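Periplasmic solute binding protein (Pectobacterium atrosepticum, PDB 4RY1) probably captures a sugar or related solute in the periplasm and delivers it to an ABC-type importer. Local coordinates at residues 83-86 against 87-90; 303-306 against 307-311; 373-376 against 377-380; 401-404 against 405-408. All coordinates share one frame; numbering follows the deposited sequence. Where two conformers were deposited one is given.

In the fold
From the N terminus, contact 1 (83-86 with 87-90) comes first, forming the short helix 86-89 and the turn that ends it. Contact 2 (303-306 with 307-311), near the end of helix 299-310, lies far along the sequence yet packs directly on contact 1, their centres about 10 Å apart; Ile88 and Leu89 meet Ala303 and Met304, joining helix 86-89 to helix 299-310. Contacts 3 (373-376 with 377-380) and 4 (401-404 with 405-408) tie helix 371-385 to the next helix, 391-409, Leu376 packing on Gly401 and Ala402 and Leu373 on Ile405 and Leu406. Contacts 2 and 3 lie on opposite sides of the chain's centre. All four are local, in series, neither nested nor crossing, and close no long loop.

Contact 1. Residues 83-86 against 87-90; sequences NKQK and DILG
Gln85 and Ile88 lie side by side with their side chains pointing the same way, an example of how neighbours three residues apart share one flank of a helical turn. The amide nitrogen NE2 of Gln85 comes alongside the Ile88 stem, 3.7 Å from its CG1, a packing contact between a polar end and an aliphatic branch. Gln85 reaches there because its chain bends at chi2 (-67°), bringing the amide beside Ile88. Leu89 approaches the same residue from one position further on: its CD1 rests 4.0 Å from Gln85 CB, while its CG lies 3.4 Å from Gln85 O. Gln85 occupies the N-cap position, and its carbonyl receives Leu89 N at 2.9 Å with an N-H...O angle of 167°. At the other end Gly90, with positive phi, is the C-prime residue of a Schellman motif, in which Leu91 N turns back to Lys86 O and a weak bond joins Gly90 N to Asp87 O. Leu89 is buried against Leu111, and Ile88 leans on Ala303 and Met304 of helix 299-310. The chemistry implies a short helix closed at its C-terminal end by the Schellman turn, with aliphatic groups facing the protein and the charged Lys86 and Asp87 exposed.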
loop_
_atom_site.group_PDB
_atom_site.type_symbol
_atom_site.label_atom_id
_atom_site.label_comp_id
_atom_site.label_asym_id
_atom_site.label_seq_id
_atom_site.Cartn_x
_atom_site.Cartn_y
_atom_site.Cartn_z
ATOM N N ASN A 83 -3.089 19.398 14.307
ATOM C CA ASN A 83 -2.666 19.752 15.665
ATOM C C ASN A 83 -3.595 20.789 16.295
ATOM O O ASN A 83 -3.681 20.859 17.513
ATOM C CB ASN A 83 -1.203 20.241 15.731
ATOM C CG ASN A 83 -0.191 19.186 15.304
ATOM O OD1 ASN A 83 0.801 19.482 14.586
ATOM N ND2 ASN A 83 -0.387 17.981 15.765
ATOM N N LYS A 84 -4.285 21.580 15.467
ATOM C CA LYS A 84 -5.296 22.535 15.959
ATOM C C LYS A 84 -6.538 21.877 16.571
ATOM O O LYS A 84 -7.313 22.539 17.251
ATOM C CB LYS A 84 -5.721 23.494 14.848
ATOM C CG LYS A 84 -4.608 24.384 14.363
ATOM C CD LYS A 84 -5.139 25.192 13.199
ATOM C CE LYS A 84 -4.170 26.201 12.647
ATOM N NZ LYS A 84 -4.942 26.956 11.621
ATOM N N GLN A 85 -6.719 20.580 16.316
ATOM C CA GLN A 85 -7.837 19.818 16.870
ATOM C C GLN A 85 -7.336 18.634 17.678
ATOM O O GLN A 85 -7.977 17.583 17.735
ATOM C CB GLN A 85 -8.766 19.364 15.753
ATOM C CG GLN A 85 -9.370 20.521 14.977
ATOM C CD GLN A 85 -10.356 21.396 15.751
ATOM O OE1 GLN A 85 -10.635 22.529 15.329
ATOM N NE2 GLN A 85 -10.906 20.889 16.840
ATOM N N LYS A 86 -6.186 18.820 18.319
ATOM C CA LYS A 86 -5.565 17.758 19.119
ATOM C C LYS A 86 -6.534 17.102 20.107
ATOM O O LYS A 86 -6.552 15.873 20.244
ATOM C CB LYS A 86 -4.327 18.278 19.867
ATOM C CG LYS A 86 -3.842 17.294 20.924
ATOM C CD LYS A 86 -2.371 17.427 21.275
ATOM C CE LYS A 86 -1.713 16.050 21.347
ATOM N NZ LYS A 86 -0.522 15.915 20.460
ATOM N N ASP A 87 -7.314 17.910 20.817
ATOM C CA ASP A 87 -8.199 17.374 21.868
ATOM C C ASP A 87 -9.395 16.600 21.313
ATOM O O ASP A 87 -9.729 15.509 21.794
ATOM C CB ASP A 87 -8.672 18.486 22.805
ATOM C CG ASP A 87 -7.541 19.077 23.621
ATOM O OD1 ASP A 87 -6.595 18.337 23.957
ATOM O OD2 ASP A 87 -7.597 20.286 23.917
ATOM N N ILE A 88 -10.030 17.163 20.293
ATOM C CA ILE A 88 -11.160 16.499 19.637
ATOM C C ILE A 88 -10.704 15.180 19.008
ATOM O O ILE A 88 -11.371 14.148 19.156
ATOM C CB ILE A 88 -11.822 17.408 18.577
ATOM C CG1 ILE A 88 -12.521 18.603 19.231
ATOM C CG2 ILE A 88 -12.808 16.611 17.714
ATOM C CD1 ILE A 88 -13.843 18.293 19.875
ATOM N N LEU A 89 -9.557 15.208 18.338
ATOM C CA LEU A 89 -9.030 13.997 17.692
ATOM C C LEU A 89 -8.411 12.981 18.664
ATOM O O LEU A 89 -8.246 11.821 18.331
ATOM C CB LEU A 89 -8.005 14.363 16.616
ATOM C CG LEU A 89 -8.562 15.150 15.424
ATOM C CD1 LEU A 89 -7.432 15.723 14.589
ATOM C CD2 LEU A 89 -9.489 14.257 14.605
ATOM N N GLY A 90 -8.061 13.414 19.861
ATOM C CA GLY A 90 -7.369 12.521 20.778
ATOM C C GLY A 90 -6.044 12.048 20.225
ATOM O O GLY A 90 -5.747 10.862 20.235
#

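Contact 2. Residues 303-306 against 307-311; sequences AMLM and NFMLS
Between Ala303 and Leu310 the backbone is regular alpha-helix, four successive i to i+4 bonds running from Asn307 N to Ala303 O at 2.8 Å through to Leu310 N to Met306 O at 3.0 Å. The side chains then illustrate how such a helix spreads its residues over several partners. Leu305 and Met309, one turn apart, cross at a slant, and in the conformer given, one of two, the methyl CE of Met309 lies 4.1 Å from the CD1 branch of Leu305. The two first torsions differ: Leu305 holds CG opposite its backbone nitrogen (chi1 176°), whereas Met309 in this conformer holds CG opposite its carbonyl carbon (chi1 -69°) and extends beyond it, which may be what brings its methyl to the leucine. Here Met309 CG passes 3.4 Å from Leu305 O. The CB of Phe308 sits 3.4 Å from Met304 O, while its ring leads away from the preceding turn and the side chain packs on Ala25. Leu310 brings its CG to 3.5 Å from Met306 O. Leu305 meets helix 13-29, Met309 reaches both that helix and strand 284-292, and Met306 lies against Phe290 and Ile292 of the strand; Ala303 and Met306 also pack on helix 86-89. A helix laid on a mixed beta-sheet beside another helix is typical of the alpha/beta lobes of periplasmic binding proteins.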
loop_
_atom_site.group_PDB
_atom_site.type_symbol
_atom_site.label_atom_id
_atom_site.label_comp_id
_atom_site.label_asym_id
_atom_site.label_seq_id
_atom_site.Cartn_x
_atom_site.Cartn_y
_atom_site.Cartn_z
ATOM N N ALA A 303 -13.320 17.187 12.340
ATOM C CA ALA A 303 -12.516 16.448 13.313
ATOM C C ALA A 303 -13.374 15.526 14.185
ATOM O O ALA A 303 -12.947 14.411 14.520
ATOM C CB ALA A 303 -11.729 17.396 14.188
ATOM N N MET A 304 -14.555 16.004 14.583
ATOM C CA MET A 304 -15.481 15.156 15.361
ATOM C C MET A 304 -15.859 13.893 14.574
ATOM O O MET A 304 -15.959 12.799 15.131
ATOM C CB MET A 304 -16.751 15.925 15.786
ATOM C CG MET A 304 -16.513 17.039 16.796
ATOM S SD MET A 304 -17.907 18.227 17.033
ATOM C CE MET A 304 -19.105 17.088 17.772
ATOM N N LEU A 305 -16.116 14.039 13.280
ATOM C CA LEU A 305 -16.451 12.874 12.452
ATOM C C LEU A 305 -15.271 11.901 12.377
ATOM O O LEU A 305 -15.407 10.680 12.525
ATOM C CB LEU A 305 -16.871 13.304 11.057
ATOM C CG LEU A 305 -17.167 12.208 10.038
ATOM C CD1 LEU A 305 -18.207 11.208 10.538
ATOM C CD2 LEU A 305 -17.534 12.842 8.689
ATOM N N MET A 306 -14.084 12.446 12.190
ATOM C CA MET A 306 -12.868 11.633 12.128
ATOM C C MET A 306 -12.641 10.884 13.450
ATOM O O MET A 306 -12.391 9.664 13.456
ATOM C CB MET A 306 -11.651 12.480 11.787
ATOM C CG MET A 306 -11.675 12.986 10.351
ATOM S SD MET A 306 -10.457 14.341 9.947
ATOM C CE MET A 306 -8.936 13.626 10.588
ATOM N N ASN A 307 -12.754 11.594 14.565
ATOM C CA ASN A 307 -12.605 10.941 15.861
ATOM C C ASN A 307 -13.651 9.856 16.055
ATOM O O ASN A 307 -13.370 8.797 16.609
ATOM C CB ASN A 307 -12.691 11.948 16.984
ATOM C CG ASN A 307 -12.564 11.292 18.332
ATOM O OD1 ASN A 307 -11.462 10.924 18.752
ATOM N ND2 ASN A 307 -13.679 11.129 19.007
ATOM N N PHE A 308 -14.874 10.120 15.624
ATOM C CA PHE A 308 -15.937 9.139 15.785
ATOM C C PHE A 308 -15.597 7.843 15.062
ATOM O O PHE A 308 -15.749 6.735 15.602
ATOM C CB PHE A 308 -17.280 9.717 15.325
ATOM C CG PHE A 308 -18.453 8.851 15.671
ATOM C CD1 PHE A 308 -18.852 7.828 14.832
ATOM C CD2 PHE A 308 -19.118 9.028 16.872
ATOM C CE1 PHE A 308 -19.909 7.022 15.164
ATOM C CE2 PHE A 308 -20.188 8.221 17.209
ATOM C CZ PHE A 308 -20.585 7.220 16.344
ATOM N N MET A 309 -15.120 7.985 13.831
ATOM C CA MET A 309 -14.734 6.827 13.004
ATOM C C MET A 309 -13.535 6.034 13.557
ATOM O O MET A 309 -13.511 4.802 13.497
ATOM C CB MET A 309 -14.432 7.278 11.557
ATOM C CG MET A 309 -15.661 7.758 10.775
ATOM S SD MET A 309 -15.336 8.170 8.997
ATOM C CE MET A 309 -16.989 7.925 8.334
ATOM N N LEU A 310 -12.547 6.744 14.074
ATOM C CA LEU A 310 -11.262 6.127 14.438
ATOM C C LEU A 310 -11.119 5.730 15.905
ATOM O O LEU A 310 -10.283 4.894 16.250
ATOM C CB LEU A 310 -10.099 7.034 14.021
ATOM C CG LEU A 310 -9.980 7.336 12.524
ATOM C CD1 LEU A 310 -8.685 8.111 12.249
ATOM C CD2 LEU A 310 -10.108 6.114 11.641
ATOM N N SER A 311 -11.920 6.339 16.755
ATOM C CA SER A 311 -11.779 6.166 18.208
ATOM C C SER A 311 -13.056 5.847 18.950
ATOM O O SER A 311 -12.995 5.162 19.976
ATOM C CB SER A 311 -11.101 7.413 18.799
ATOM O OG SER A 311 -9.789 7.602 18.242
#

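Contact 3. Residues 373-376 against 377-380; sequences LVQL and WTTS
Helix 371-385 exemplifies the hydroxyl-to-backbone bond, in which a threonine or serine reaches back one turn to a carbonyl that already serves the helix. Thr378 OG1 donates to Val374 O at 2.8 Å, and Thr378 N bonds to the same oxygen at 2.9 Å. The two donors come from opposite faces of the carbonyl plane, the hydroxyl standing 37° out of it. With chi1 at -62°, Thr378 sets OG1 beside its own backbone nitrogen, where it can meet this oxygen. Ser380 repeats the pattern: OG donates to Leu376 O at 2.7 Å, opposite the face used by Ser380 N. Each of the two carbonyl oxygens thus accepts two bonds. Thr378 OG1 also takes a hydrogen bond from Val168 N, joining this helix to the loop that leads into helix 169-183 within a largely helical part of the fold. Val374 crosses Thr378 at an angle, its CG1 4.1 Å from OG1. Trp377 turns its indole away from the preceding turn, although the ring edge stays near Val374 O, with CD1 at 4.1 Å; its NE1 bonds to Val168 O, and its ring meets Phe206 with planes at about 45°. Gln375 sends NE2 to Ser166 O, a further tie to the same loop.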
loop_
_atom_site.group_PDB
_atom_site.type_symbol
_atom_site.label_atom_id
_atom_site.label_comp_id
_atom_site.label_asym_id
_atom_site.label_seq_id
_atom_site.Cartn_x
_atom_site.Cartn_y
_atom_site.Cartn_z
ATOM N N LEU A 373 7.372 7.899 -11.919
ATOM C CA LEU A 373 8.490 6.988 -11.636
ATOM C C LEU A 373 8.043 5.522 -11.802
ATOM O O LEU A 373 8.725 4.700 -12.405
ATOM C CB LEU A 373 9.040 7.270 -10.245
ATOM C CG LEU A 373 10.253 6.458 -9.812
ATOM C CD1 LEU A 373 11.160 7.308 -8.924
ATOM C CD2 LEU A 373 9.885 5.168 -9.092
ATOM N N VAL A 374 6.904 5.190 -11.210
ATOM C CA VAL A 374 6.396 3.824 -11.279
ATOM C C VAL A 374 6.082 3.430 -12.727
ATOM O O VAL A 374 6.345 2.306 -13.132
ATOM C CB VAL A 374 5.161 3.651 -10.390
ATOM C CG1 VAL A 374 4.454 2.331 -10.650
ATOM C CG2 VAL A 374 5.563 3.780 -8.929
ATOM N N GLN A 375 5.536 4.357 -13.506
ATOM C CA GLN A 375 5.292 4.084 -14.935
ATOM C C GLN A 375 6.568 3.932 -15.752
ATOM O O GLN A 375 6.635 3.071 -16.623
ATOM C CB GLN A 375 4.362 5.128 -15.552
ATOM C CG GLN A 375 2.925 4.917 -15.102
ATOM C CD GLN A 375 2.443 3.477 -15.293
ATOM O OE1 GLN A 375 2.467 2.952 -16.413
ATOM N NE2 GLN A 375 2.029 2.820 -14.196
ATOM N N LEU A 376 7.597 4.694 -15.400
ATOM C CA LEU A 376 8.897 4.558 -16.049
ATOM C C LEU A 376 9.497 3.175 -15.769
ATOM O O LEU A 376 10.002 2.507 -16.663
ATOM C CB LEU A 376 9.849 5.664 -15.601
ATOM C CG LEU A 376 11.094 5.777 -16.482
ATOM C CD1 LEU A 376 10.739 6.231 -17.888
ATOM C CD2 LEU A 376 12.117 6.728 -15.888
ATOM N N TRP A 377 9.446 2.763 -14.508
ATOM C CA TRP A 377 9.820 1.403 -14.094
ATOM C C TRP A 377 9.046 0.347 -14.883
ATOM O O TRP A 377 9.620 -0.587 -15.453
ATOM C CB TRP A 377 9.567 1.245 -12.586
ATOM C CG TRP A 377 9.585 -0.139 -12.033
ATOM C CD1 TRP A 377 8.499 -0.860 -11.622
ATOM C CD2 TRP A 377 10.732 -0.971 -11.767
ATOM N NE1 TRP A 377 8.890 -2.077 -11.147
ATOM C CE2 TRP A 377 10.250 -2.178 -11.215
ATOM C CE3 TRP A 377 12.109 -0.819 -11.951
ATOM C CZ2 TRP A 377 11.086 -3.202 -10.814
ATOM C CZ3 TRP A 377 12.947 -1.851 -11.567
ATOM C CH2 TRP A 377 12.439 -3.034 -11.021
ATOM N N THR A 378 7.732 0.520 -14.919
ATOM C CA THR A 378 6.826 -0.446 -15.558
ATOM C C THR A 378 7.126 -0.604 -17.048
ATOM O O THR A 378 7.287 -1.727 -17.555
ATOM C CB THR A 378 5.364 -0.028 -15.315
ATOM O OG1 THR A 378 5.107 -0.040 -13.894
ATOM C CG2 THR A 378 4.387 -0.948 -16.031
ATOM N N THR A 379 7.258 0.530 -17.726
ATOM C CA THR A 379 7.607 0.533 -19.152
ATOM C C THR A 379 9.024 -0.028 -19.393
ATOM O O THR A 379 9.274 -0.706 -20.403
ATOM C CB THR A 379 7.378 1.911 -19.791
ATOM O OG1 THR A 379 8.167 2.902 -19.134
ATOM C CG2 THR A 379 5.914 2.291 -19.707
ATOM N N SER A 380 9.933 0.219 -18.460
ATOM C CA SER A 380 11.286 -0.351 -18.562
ATOM C C SER A 380 11.240 -1.868 -18.483
ATOM O O SER A 380 11.926 -2.551 -19.240
ATOM C CB SER A 380 12.201 0.172 -17.461
ATOM O OG SER A 380 12.388 1.569 -17.588
#

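Contact 4. Residues 401-404 against 405-408; sequences GANR and ILKR
Ile405 and Leu406 form the close-packed side of this turn of the amphipathic helix 391-409, resting on the carbonyls of Gly401 and Ala402, whereas Arg404, Lys407 and Arg408 occupy the side exposed to solvent. Ile405 brings CG1 to 3.4 Å from Gly401 O, and its CD1 lies 3.6 Å from the same oxygen. Leu406 does likewise one position on, with CG 3.3 Å from Ala402 O; chi1 of -65° places that branch point beside the leucine's own nitrogen, over the preceding turn. The backbone beneath is firm here, Leu406 N meeting Ala402 O at 2.9 Å and nearly in line with the carbonyl. Both aliphatic chains then pass to helix 371-385, Ile405 touching Leu376 and Leu406 touching Leu373. Toward the helix end at 409 the backbone slackens: Arg408 N reaches Arg404 O only in a weak bond of 3.5 Å. Polar ends on the exposed side turn to other partners, Lys407 NZ to Gln193 OE1 and Arg408 NH1 to Glu372 in a salt bridge. Asn403 accepts from Ile195 N through OD1. Within 401-404 itself, Arg404 bends at chi3 (-78°) and folds back over the helix, where Gly401 CA stands 3.2 Å above its guanidinium plane, offset toward the rim.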
loop_
_atom_site.group_PDB
_atom_site.type_symbol
_atom_site.label_atom_id
_atom_site.label_comp_id
_atom_site.label_asym_id
_atom_site.label_seq_id
_atom_site.Cartn_x
_atom_site.Cartn_y
_atom_site.Cartn_z
ATOM N N GLY A 401 16.029 9.026 -16.532
ATOM C CA GLY A 401 14.635 9.489 -16.604
ATOM C C GLY A 401 14.025 9.678 -15.213
ATOM O O GLY A 401 13.284 10.643 -14.948
ATOM N N ALA A 402 14.340 8.739 -14.328
ATOM C CA ALA A 402 13.891 8.804 -12.930
ATOM C C ALA A 402 14.421 10.080 -12.280
ATOM O O ALA A 402 13.688 10.800 -11.595
ATOM C CB ALA A 402 14.332 7.577 -12.146
ATOM N N ASN A 403 15.689 10.385 -12.540
ATOM C CA ASN A 403 16.292 11.589 -11.953
ATOM C C ASN A 403 15.639 12.879 -12.472
ATOM O O ASN A 403 15.424 13.812 -11.696
ATOM C CB ASN A 403 17.805 11.603 -12.131
ATOM C CG ASN A 403 18.517 10.721 -11.113
ATOM O OD1 ASN A 403 17.951 10.379 -10.064
ATOM N ND2 ASN A 403 19.763 10.356 -11.404
ATOM N N ARG A 404 15.295 12.919 -13.760
ATOM C CA ARG A 404 14.506 14.047 -14.305
ATOM C C ARG A 404 13.162 14.182 -13.585
ATOM O O ARG A 404 12.771 15.271 -13.226
ATOM C CB ARG A 404 14.292 13.951 -15.827
ATOM C CG ARG A 404 15.584 14.093 -16.641
ATOM C CD ARG A 404 15.359 14.046 -18.147
ATOM N NE ARG A 404 15.138 12.707 -18.708
ATOM C CZ ARG A 404 16.092 11.812 -18.971
ATOM N NH1 ARG A 404 17.366 12.069 -18.694
ATOM N NH2 ARG A 404 15.767 10.637 -19.502
ATOM N N ILE A 405 12.470 13.065 -13.386
ATOM C CA ILE A 405 11.163 13.081 -12.705
ATOM C C ILE A 405 11.296 13.626 -11.284
ATOM O O ILE A 405 10.531 14.480 -10.856
ATOM C CB ILE A 405 10.524 11.678 -12.664
ATOM C CG1 ILE A 405 10.075 11.265 -14.063
ATOM C CG2 ILE A 405 9.333 11.644 -11.700
ATOM C CD1 ILE A 405 9.910 9.776 -14.253
ATOM N N LEU A 406 12.292 13.118 -10.565
ATOM C CA LEU A 406 12.514 13.505 -9.166
ATOM C C LEU A 406 12.906 14.965 -8.984
ATOM O O LEU A 406 12.548 15.585 -7.994
ATOM C CB LEU A 406 13.513 12.562 -8.490
ATOM C CG LEU A 406 13.037 11.103 -8.346
ATOM C CD1 LEU A 406 14.146 10.272 -7.735
ATOM C CD2 LEU A 406 11.777 10.924 -7.495
ATOM N N LYS A 407 13.626 15.524 -9.942
ATOM C CA LYS A 407 13.965 16.947 -9.850
ATOM C C LYS A 407 12.728 17.839 -9.961
ATOM O O LYS A 407 12.678 18.933 -9.414
ATOM C CB LYS A 407 15.009 17.300 -10.897
ATOM C CG LYS A 407 16.403 17.045 -10.356
ATOM C CD LYS A 407 16.881 18.276 -9.603
ATOM C CE LYS A 407 18.008 18.007 -8.621
ATOM N NZ LYS A 407 18.230 19.197 -7.745
ATOM N N ARG A 408 11.726 17.338 -10.666
ATOM C CA ARG A 408 10.420 17.986 -10.743
ATOM C C ARG A 408 9.583 17.759 -9.487
ATOM O O ARG A 408 8.965 18.684 -8.959
ATOM C CB ARG A 408 9.655 17.509 -11.983
ATOM C CG ARG A 408 9.740 18.473 -13.153
ATOM C CD ARG A 408 8.814 18.086 -14.291
ATOM N NE ARG A 408 9.099 16.764 -14.849
ATOM C CZ ARG A 408 8.336 15.684 -14.682
ATOM N NH1 ARG A 408 7.232 15.743 -13.944
ATOM N NH2 ARG A 408 8.693 14.529 -15.237
#